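Local coordinates for malonyl CoA-acyl carrier protein transacylase (Bartonella henselae, PDB 3QAT) that probably catalyses transfer of the malonyl group from malonyl-CoA to acyl carrier protein, a step that supplies fatty acid biosynthesis with its extender unit, at residues F9-Q14 and Y102-A107; I19-V24 and M70-A75; D41-K46 and L119-G124. One frame throughout, in Å; residues are numbered along the deposited sequence. Where two conformers were deposited one is given.

Contact 1. Residues F9-Q14 and Y102-A107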
loop_
_atom_site.group_PDB
_atom_site.type_symbol
_atom_site.label_atom_id
_atom_site.label_comp_id
_atom_site.label_asym_id
_atom_site.label_seq_id
_atom_site.Cartn_x
_atom_site.Cartn_y
_atom_site.Cartn_z
ATOM N N PHE A 9 11.501 -0.030 -6.510
ATOM C CA PHE A 9 10.701 -1.121 -5.913
ATOM C C PHE A 9 9.405 -0.514 -5.362
ATOM O O PHE A 9 9.434 0.453 -4.574
ATOM C CB PHE A 9 11.479 -1.766 -4.753
ATOM C CG PHE A 9 12.495 -2.804 -5.163
ATOM C CD1 PHE A 9 12.902 -2.974 -6.506
ATOM C CD2 PHE A 9 13.061 -3.628 -4.182
ATOM C CE1 PHE A 9 13.846 -3.946 -6.844
ATOM C CE2 PHE A 9 14.023 -4.593 -4.506
ATOM C CZ PHE A 9 14.415 -4.761 -5.845
ATOM N N THR A 10 8.269 -1.122 -5.718
ATOM C CA THR A 10 6.962 -0.663 -5.238
ATOM C C THR A 10 6.301 -1.802 -4.476
ATOM O O THR A 10 6.502 -2.981 -4.807
ATOM C CB THR A 10 6.029 -0.176 -6.378
ATOM O OG1 THR A 10 5.736 -1.253 -7.272
ATOM C CG2 THR A 10 6.684 0.984 -7.172
ATOM N N PHE A 11 5.544 -1.445 -3.439
ATOM C CA PHE A 11 5.015 -2.436 -2.497
ATOM C C PHE A 11 3.512 -2.344 -2.421
ATOM O O PHE A 11 2.964 -1.270 -2.160
ATOM C CB PHE A 11 5.668 -2.178 -1.114
ATOM C CG PHE A 11 7.157 -2.447 -1.105
ATOM C CD1 PHE A 11 8.068 -1.494 -1.599
ATOM C CD2 PHE A 11 7.647 -3.668 -0.659
ATOM C CE1 PHE A 11 9.459 -1.767 -1.595
ATOM C CE2 PHE A 11 9.020 -3.958 -0.663
ATOM C CZ PHE A 11 9.934 -3.003 -1.134
ATOM N N PRO A 12 2.824 -3.466 -2.665
ATOM C CA PRO A 12 1.374 -3.426 -2.739
ATOM C C PRO A 12 0.679 -3.229 -1.400
ATOM O O PRO A 12 1.276 -3.455 -0.318
ATOM C CB PRO A 12 0.995 -4.771 -3.367
ATOM C CG PRO A 12 2.125 -5.676 -3.097
ATOM C CD PRO A 12 3.375 -4.797 -2.983
ATOM N N GLY A 13 -0.576 -2.800 -1.497
ATOM C CA GLY A 13 -1.396 -2.551 -0.311
ATOM C C GLY A 13 -2.672 -3.366 -0.293
ATOM O O GLY A 13 -2.810 -4.350 -1.029
ATOM N N GLN A 14 -3.593 -2.932 0.561
ATOM C CA GLN A 14 -4.848 -3.663 0.802
ATOM C C GLN A 14 -5.545 -3.980 -0.520
ATOM O O GLN A 14 -5.707 -3.074 -1.391
ATOM C CB GLN A 14 -5.720 -2.775 1.679
ATOM C CG GLN A 14 -7.084 -3.390 2.029
ATOM C CD GLN A 14 -7.031 -4.364 3.211
ATOM O OE1 GLN A 14 -6.379 -4.110 4.224
ATOM N NE2 GLN A 14 -7.777 -5.467 3.098
ATOM N N TYR A 102 5.005 1.166 4.624
ATOM C CA TYR A 102 5.689 0.516 5.723
ATOM C C TYR A 102 6.560 -0.617 5.241
ATOM O O TYR A 102 7.691 -0.764 5.688
ATOM C CB TYR A 102 4.706 0.032 6.816
ATOM C CG TYR A 102 3.939 1.168 7.455
ATOM C CD1 TYR A 102 4.328 1.693 8.707
ATOM C CD2 TYR A 102 2.863 1.767 6.789
ATOM C CE1 TYR A 102 3.666 2.773 9.286
ATOM C CE2 TYR A 102 2.170 2.857 7.377
ATOM C CZ TYR A 102 2.597 3.350 8.617
ATOM O OH TYR A 102 1.942 4.411 9.196
ATOM N N SER A 103 6.043 -1.410 4.292
ATOM C CA SER A 103 6.881 -2.445 3.682
ATOM C C SER A 103 8.122 -1.845 3.022
ATOM O O SER A 103 9.219 -2.363 3.172
ATOM C CB SER A 103 6.088 -3.206 2.625
ATOM O OG SER A 103 4.848 -3.638 3.187
ATOM N N ALA A 104 7.917 -0.747 2.311
ATOM C CA ALA A 104 9.005 -0.027 1.624
ATOM C C ALA A 104 10.054 0.468 2.630
ATOM O O ALA A 104 11.264 0.308 2.424
ATOM C CB ALA A 104 8.406 1.120 0.852
ATOM N N LEU A 105 9.585 1.045 3.729
ATOM C CA LEU A 105 10.494 1.545 4.757
ATOM C C LEU A 105 11.241 0.412 5.456
ATOM O O LEU A 105 12.408 0.559 5.769
ATOM C CB LEU A 105 9.760 2.464 5.744
ATOM C CG LEU A 105 9.316 3.824 5.168
ATOM C CD1 LEU A 105 8.342 4.546 6.091
ATOM C CD2 LEU A 105 10.554 4.742 4.884
ATOM N N CYS A 106 10.587 -0.729 5.688
ATOM C CA CYS A 106 11.293 -1.857 6.253
ATOM C C CYS A 106 12.381 -2.355 5.271
ATOM O O CYS A 106 13.517 -2.662 5.669
ATOM C CB CYS A 106 10.274 -2.965 6.612
ATOM S SG CYS A 106 11.034 -4.384 7.472
ATOM N N ALA A 107 12.038 -2.413 3.989
ATOM C CA ALA A 107 12.993 -2.892 2.980
ATOM C C ALA A 107 14.182 -1.938 2.886
ATOM O O ALA A 107 15.305 -2.368 2.601
ATOM C CB ALA A 107 12.315 -3.002 1.631
HETATM O O HOH W 1 3.569 -4.416 0.874
#
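The ring of Phe11 lies against one side of the helix 102-107, and the tight part of this contact is van der Waals packing of the ring on small side chains and helix backbone. Ala104 sits under one ring face: its CA is 3.9 Å from the ring centroid and 22° off the normal, a CH-pi contact. Around it the ring is met by small groups, Ala104 CB at 3.6 Å from Phe11 CD1, Ala107 CB at 3.6 Å from Phe11 CZ, and Ser103 CB at 3.7 Å from Phe11 CD2. Alanine and serine suit these places because short side chains let a flat ring come down almost onto the helix backbone. The chi1 of Phe11 (-66°) sets CG beside the backbone N and lays the ring face over Ala104 CA. The looser side lies where the strand ends: there water 1 bridges, donating to Pro12 O at 2.8 Å and hydrogen-bonded to Ser103 OG at 2.8 Å. Strand 6-11 belongs to the parallel sheet of the acyltransferase fold, and helix 100-107 starts at the last glycine of a GxSxG sequence consistent with a nucleophile elbow. The chemistry implies a helix seated on the sheet by dispersion forces, with one water joining Pro12 O and Ser103 OG.

Contact 2. Residues I19-V24 and M70-A75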
loop_
_atom_site.group_PDB
_atom_site.type_symbol
_atom_site.label_atom_id
_atom_site.label_comp_id
_atom_site.label_asym_id
_atom_site.label_seq_id
_atom_site.Cartn_x
_atom_site.Cartn_y
_atom_site.Cartn_z
ATOM N N ILE A 19 -5.258 -15.896 -0.195
ATOM C CA ILE A 19 -4.970 -17.107 0.602
ATOM C C ILE A 19 -3.820 -17.860 -0.040
ATOM O O ILE A 19 -3.806 -18.063 -1.274
ATOM C CB ILE A 19 -6.170 -18.074 0.646
ATOM C CG1 ILE A 19 -7.284 -17.504 1.518
ATOM C CG2 ILE A 19 -5.732 -19.486 1.142
ATOM C CD1 ILE A 19 -8.630 -18.290 1.321
ATOM N N GLY A 20 -2.878 -18.287 0.796
ATOM C CA GLY A 20 -1.701 -19.046 0.343
ATOM C C GLY A 20 -0.532 -18.201 -0.111
ATOM O O GLY A 20 0.547 -18.739 -0.426
ATOM N N MET A 21 -0.697 -16.878 -0.148
ATOM C CA MET A 21 0.415 -16.026 -0.525
ATOM C C MET A 21 1.634 -16.294 0.373
ATOM O O MET A 21 1.507 -16.481 1.596
ATOM C CB MET A 21 -0.001 -14.546 -0.490
ATOM C CG MET A 21 -0.371 -14.028 0.889
ATOM S SD MET A 21 -0.873 -12.287 0.728
ATOM C CE MET A 21 -1.119 -11.864 2.464
ATOM N N GLY A 22 2.797 -16.361 -0.263
ATOM C CA GLY A 22 4.042 -16.583 0.456
ATOM C C GLY A 22 4.344 -18.031 0.851
ATOM O O GLY A 22 5.474 -18.297 1.218
ATOM N N LYS A 23 3.376 -18.954 0.758
ATOM C CA LYS A 23 3.568 -20.309 1.315
ATOM C C LYS A 23 4.652 -21.051 0.531
ATOM O O LYS A 23 5.585 -21.607 1.128
ATOM C CB LYS A 23 2.258 -21.119 1.329
ATOM C CG LYS A 23 2.393 -22.574 1.827
ATOM C CD LYS A 23 2.767 -22.616 3.300
ATOM C CE LYS A 23 3.152 -24.012 3.759
ATOM N NZ LYS A 23 3.451 -24.008 5.215
ATOM N N VAL A 24 4.538 -21.035 -0.796
ATOM C CA VAL A 24 5.555 -21.697 -1.637
ATOM C C VAL A 24 6.964 -21.125 -1.406
ATOM O O VAL A 24 7.952 -21.878 -1.300
ATOM C CB VAL A 24 5.166 -21.661 -3.131
ATOM C CG1 VAL A 24 6.334 -22.161 -4.028
ATOM C CG2 VAL A 24 3.898 -22.498 -3.336
ATOM N N MET A 70 2.759 -7.079 4.234
ATOM C CA MET A 70 4.132 -6.655 4.473
ATOM C C MET A 70 5.040 -7.886 4.602
ATOM O O MET A 70 6.132 -7.907 4.033
ATOM C CB MET A 70 4.212 -5.769 5.732
ATOM C CG MET A 70 5.630 -5.260 6.105
ATOM S SD MET A 70 6.557 -6.496 7.077
ATOM C CE MET A 70 5.552 -6.622 8.555
ATOM N N ALA A 71 4.567 -8.922 5.302
ATOM C CA ALA A 71 5.389 -10.148 5.489
ATOM C C ALA A 71 5.731 -10.760 4.122
ATOM O O ALA A 71 6.868 -11.146 3.896
ATOM C CB ALA A 71 4.651 -11.168 6.338
ATOM N N VAL A 72 4.748 -10.857 3.226
ATOM C CA VAL A 72 5.023 -11.429 1.908
ATOM C C VAL A 72 6.072 -10.580 1.189
ATOM O O VAL A 72 7.031 -11.121 0.632
ATOM C CB VAL A 72 3.753 -11.539 1.065
ATOM C CG1 VAL A 72 4.081 -12.050 -0.358
ATOM C CG2 VAL A 72 2.756 -12.476 1.767
ATOM N N SER A 73 5.913 -9.255 1.212
ATOM C CA SER A 73 6.885 -8.378 0.562
ATOM C C SER A 73 8.287 -8.545 1.150
ATOM O O SER A 73 9.282 -8.664 0.416
ATOM C CB SER A 73 6.464 -6.904 0.643
ATOM O OG SER A 73 5.382 -6.614 -0.219
ATOM N N MET A 74 8.354 -8.565 2.474
ATOM C CA MET A 74 9.679 -8.694 3.140
ATOM C C MET A 74 10.300 -10.077 2.940
ATOM O O MET A 74 11.520 -10.193 2.852
ATOM C CB MET A 74 9.582 -8.329 4.626
ATOM C CG MET A 74 9.496 -6.811 4.840
ATOM S SD MET A 74 10.852 -5.860 4.069
ATOM C CE MET A 74 12.300 -6.634 4.799
ATOM N N ALA A 75 9.473 -11.125 2.822
ATOM C CA ALA A 75 10.021 -12.457 2.474
ATOM C C ALA A 75 10.712 -12.381 1.097
ATOM O O ALA A 75 11.840 -12.869 0.933
ATOM C CB ALA A 75 8.912 -13.517 2.444
#
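With chi1 at 64°, Met21 places CG between its backbone N and carbonyl carbon, and from there the chain runs extended past Val72. On the helix side, chi1 of Val72 (176°) turns CG1 anti to the backbone N and leaves CG2 as the branch that meets the methionine. This one methyl touches the length of the thioether chain: Val72 CG2 is 3.6 Å from Met21 CG, 3.8 Å from Met21 SD and 4.0 Å from Met21 CE. A slender, unbranched methionine suits the place, since it can lie across a branched valine without a bulky group in the way. Gly22 follows, its CA 5.4 Å from Val72 CA and its N 4.4 Å from Val72 CG2, so the backbone itself comes close to the helix; glycine readily takes the positive phi (80°) found here. Gly22 is also the N-cap of helix 23-28. Phe36 of helix 30-43 packs on Val72 as well, and Ser283 touches both Met21 and Val72. Plain packing thus joins the turn before helix 23-28 to the middle of helix 62-82. No hydrogen bond crosses between the segments, which implies that their direct attraction is chiefly dispersion and burial of apolar surface.

Contact 3. Residues D41-K46 and L119-G124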
loop_
_atom_site.group_PDB
_atom_site.type_symbol
_atom_site.label_atom_id
_atom_site.label_comp_id
_atom_site.label_asym_id
_atom_site.label_seq_id
_atom_site.Cartn_x
_atom_site.Cartn_y
_atom_site.Cartn_z
ATOM N N ASP A 41 5.835 -14.101 15.732
ATOM C CA ASP A 41 6.374 -13.822 17.072
ATOM C C ASP A 41 6.080 -12.394 17.507
ATOM O O ASP A 41 5.638 -12.154 18.636
ATOM C CB ASP A 41 7.888 -14.076 17.111
ATOM C CG ASP A 41 8.468 -13.813 18.479
ATOM O OD1 ASP A 41 8.330 -14.685 19.350
ATOM O OD2 ASP A 41 9.037 -12.737 18.679
ATOM N N ALA A 42 6.291 -11.458 16.587
ATOM C CA ALA A 42 6.156 -10.036 16.874
ATOM C C ALA A 42 4.730 -9.694 17.298
ATOM O O ALA A 42 4.516 -8.801 18.124
ATOM C CB ALA A 42 6.526 -9.206 15.629
ATOM N N LEU A 43 3.774 -10.397 16.694
ATOM C CA LEU A 43 2.340 -10.186 16.975
ATOM C C LEU A 43 1.750 -11.135 18.028
ATOM O O LEU A 43 0.552 -11.025 18.362
ATOM C CB LEU A 43 1.531 -10.333 15.672
ATOM C CG LEU A 43 1.945 -9.336 14.587
ATOM C CD1 LEU A 43 1.118 -9.563 13.294
ATOM C CD2 LEU A 43 1.852 -7.876 15.091
ATOM N N SER A 44 2.574 -12.071 18.511
ATOM C CA SER A 44 2.154 -13.098 19.473
ATOM C C SER A 44 0.953 -13.875 18.956
ATOM O O SER A 44 -0.005 -14.136 19.700
ATOM C CB SER A 44 1.807 -12.468 20.834
ATOM O OG SER A 44 2.941 -11.825 21.402
ATOM N N GLU A 45 0.996 -14.259 17.678
ATOM C CA GLU A 45 -0.167 -14.844 17.005
ATOM C C GLU A 45 0.303 -15.665 15.823
ATOM O O GLU A 45 1.236 -15.241 15.148
ATOM C CB GLU A 45 -1.035 -13.698 16.428
ATOM C CG GLU A 45 -2.430 -14.120 16.003
ATOM C CD GLU A 45 -3.103 -13.097 15.101
ATOM O OE1 GLU A 45 -2.456 -12.126 14.642
ATOM O OE2 GLU A 45 -4.300 -13.282 14.848
ATOM N N LYS A 46 -0.373 -16.780 15.536
ATOM C CA LYS A 46 -0.105 -17.522 14.304
ATOM C C LYS A 46 -0.842 -16.865 13.113
ATOM O O LYS A 46 -1.721 -17.463 12.472
ATOM C CB LYS A 46 -0.507 -18.993 14.436
ATOM C CG LYS A 46 0.414 -19.814 15.328
ATOM C CD LYS A 46 1.748 -20.086 14.613
ATOM C CE LYS A 46 2.629 -21.087 15.373
ATOM N NZ LYS A 46 3.846 -21.470 14.566
ATOM N N LEU A 119 3.674 -2.092 14.035
ATOM C CA LEU A 119 3.100 -0.825 13.566
ATOM C C LEU A 119 1.893 -1.094 12.680
ATOM O O LEU A 119 0.897 -0.384 12.790
ATOM C CB LEU A 119 4.126 0.025 12.785
ATOM C CG LEU A 119 5.218 0.714 13.610
ATOM C CD1 LEU A 119 6.319 1.158 12.649
ATOM C CD2 LEU A 119 4.644 1.914 14.379
ATOM N N LEU A 120 1.984 -2.111 11.806
ATOM C CA LEU A 120 0.874 -2.406 10.883
ATOM C C LEU A 120 -0.329 -3.031 11.570
ATOM O O LEU A 120 -1.466 -2.767 11.199
ATOM C CB LEU A 120 1.344 -3.252 9.687
ATOM C CG LEU A 120 2.242 -2.438 8.746
ATOM C CD1 LEU A 120 2.805 -3.399 7.727
ATOM C CD2 LEU A 120 1.439 -1.310 8.069
ATOM N N ARG A 121 -0.080 -3.806 12.625
ATOM C CA ARG A 121 -1.170 -4.302 13.447
ATOM C C ARG A 121 -1.883 -3.141 14.190
ATOM O O ARG A 121 -3.105 -3.071 14.213
ATOM C CB ARG A 121 -0.646 -5.401 14.387
ATOM C CG ARG A 121 -1.603 -5.855 15.486
ATOM C CD ARG A 121 -2.970 -6.321 14.989
ATOM N NE ARG A 121 -2.927 -7.387 13.968
ATOM C CZ ARG A 121 -2.768 -8.688 14.232
ATOM N NH1 ARG A 121 -2.497 -9.129 15.462
ATOM N NH2 ARG A 121 -2.848 -9.558 13.224
ATOM N N ILE A 122 -1.092 -2.211 14.729
ATOM C CA ILE A 122 -1.661 -1.008 15.379
ATOM C C ILE A 122 -2.466 -0.216 14.345
ATOM O O ILE A 122 -3.588 0.257 14.634
ATOM C CB ILE A 122 -0.527 -0.155 16.007
ATOM C CG1 ILE A 122 -0.022 -0.864 17.269
ATOM C CG2 ILE A 122 -1.044 1.272 16.335
ATOM C CD1 ILE A 122 1.356 -0.325 17.741
ATOM N N ARG A 123 -1.921 -0.101 13.134
ATOM C CA ARG A 123 -2.570 0.688 12.098
ATOM C C ARG A 123 -3.915 0.057 11.699
ATOM O O ARG A 123 -4.945 0.739 11.638
ATOM C CB ARG A 123 -1.634 0.771 10.882
ATOM C CG ARG A 123 -2.026 1.834 9.858
ATOM C CD ARG A 123 -0.880 2.008 8.849
ATOM N NE ARG A 123 -1.158 3.010 7.791
ATOM C CZ ARG A 123 -1.768 2.728 6.630
ATOM N NH1 ARG A 123 -2.245 1.492 6.371
ATOM N NH2 ARG A 123 -1.945 3.688 5.717
ATOM N N GLY A 124 -3.895 -1.255 11.462
ATOM C CA GLY A 124 -5.113 -1.986 11.061
ATOM C C GLY A 124 -6.156 -1.951 12.171
ATOM O O GLY A 124 -7.321 -1.688 11.914
HETATM O O HOH W 2 -1.034 -8.462 17.932
#
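In one of two modelled conformers, Glu45 OE1 is gripped by two nitrogens of one guanidinium: Arg121 NH2 donates to it at 3.0 Å and Arg121 NH1 at 3.1 Å, a forked, end-on salt bridge. It lies just beyond a Schellman motif at Ser44, the first residue to leave helical phi/psi, with positive phi and two bonds back into the last turn, and it joins helix 30-43 to helix 113-129 at the surface of the acyltransferase fold. OE1 lies in the guanidinium plane, but the two groups' planes are 71° apart. OE1 accepts from NH2 through its syn lone pair, whereas NH1 comes from above the carboxylate plane; neither bond is straight, with angles of 152° and 143° at the hydrogens. An extended glutamate is long enough to reach across from the turn, and arginine, bent at chi2 and chi3, brings its head round to meet it. Ala63 O accepts from Arg121 NE, so a further bond steadies the guanidinium. Leucine suits its place because its methyls serve two parts of the arginine: Leu43 CD1 lies over one guanidinium face, while Leu43 CD2 touches Arg121 CB at 3.6 Å. Water 2 accepts from Arg121 NH1 at 2.9 Å and donates to Leu43 O at 3.0 Å.

How the contacts relate
From the N terminus, the chain leaves strand 6-11 and passes the turn at 19-24, then helix 30-43 and its end at 41-46, before entering helix 62-82. There 70-75 meets 19-24, closing the loop of contact 2. Next come strand 93-96 and helix 100-107, where 102-107 closes the longer loop of contact 1 and so encloses contact 2 entirely. Helix 113-129 then closes contact 3 through 119-124; its loop crosses both others. The three also touch: Met70 packs on Ser103 and Leu120, Ser73 on Phe11, and Tyr102 on Leu120 and Arg123. Contact 1 ties strand 6-11 to helix 100-107, contact 2 the turn before helix 23-28 to helix 62-82, and contact 3 helix 30-43 to helix 113-129.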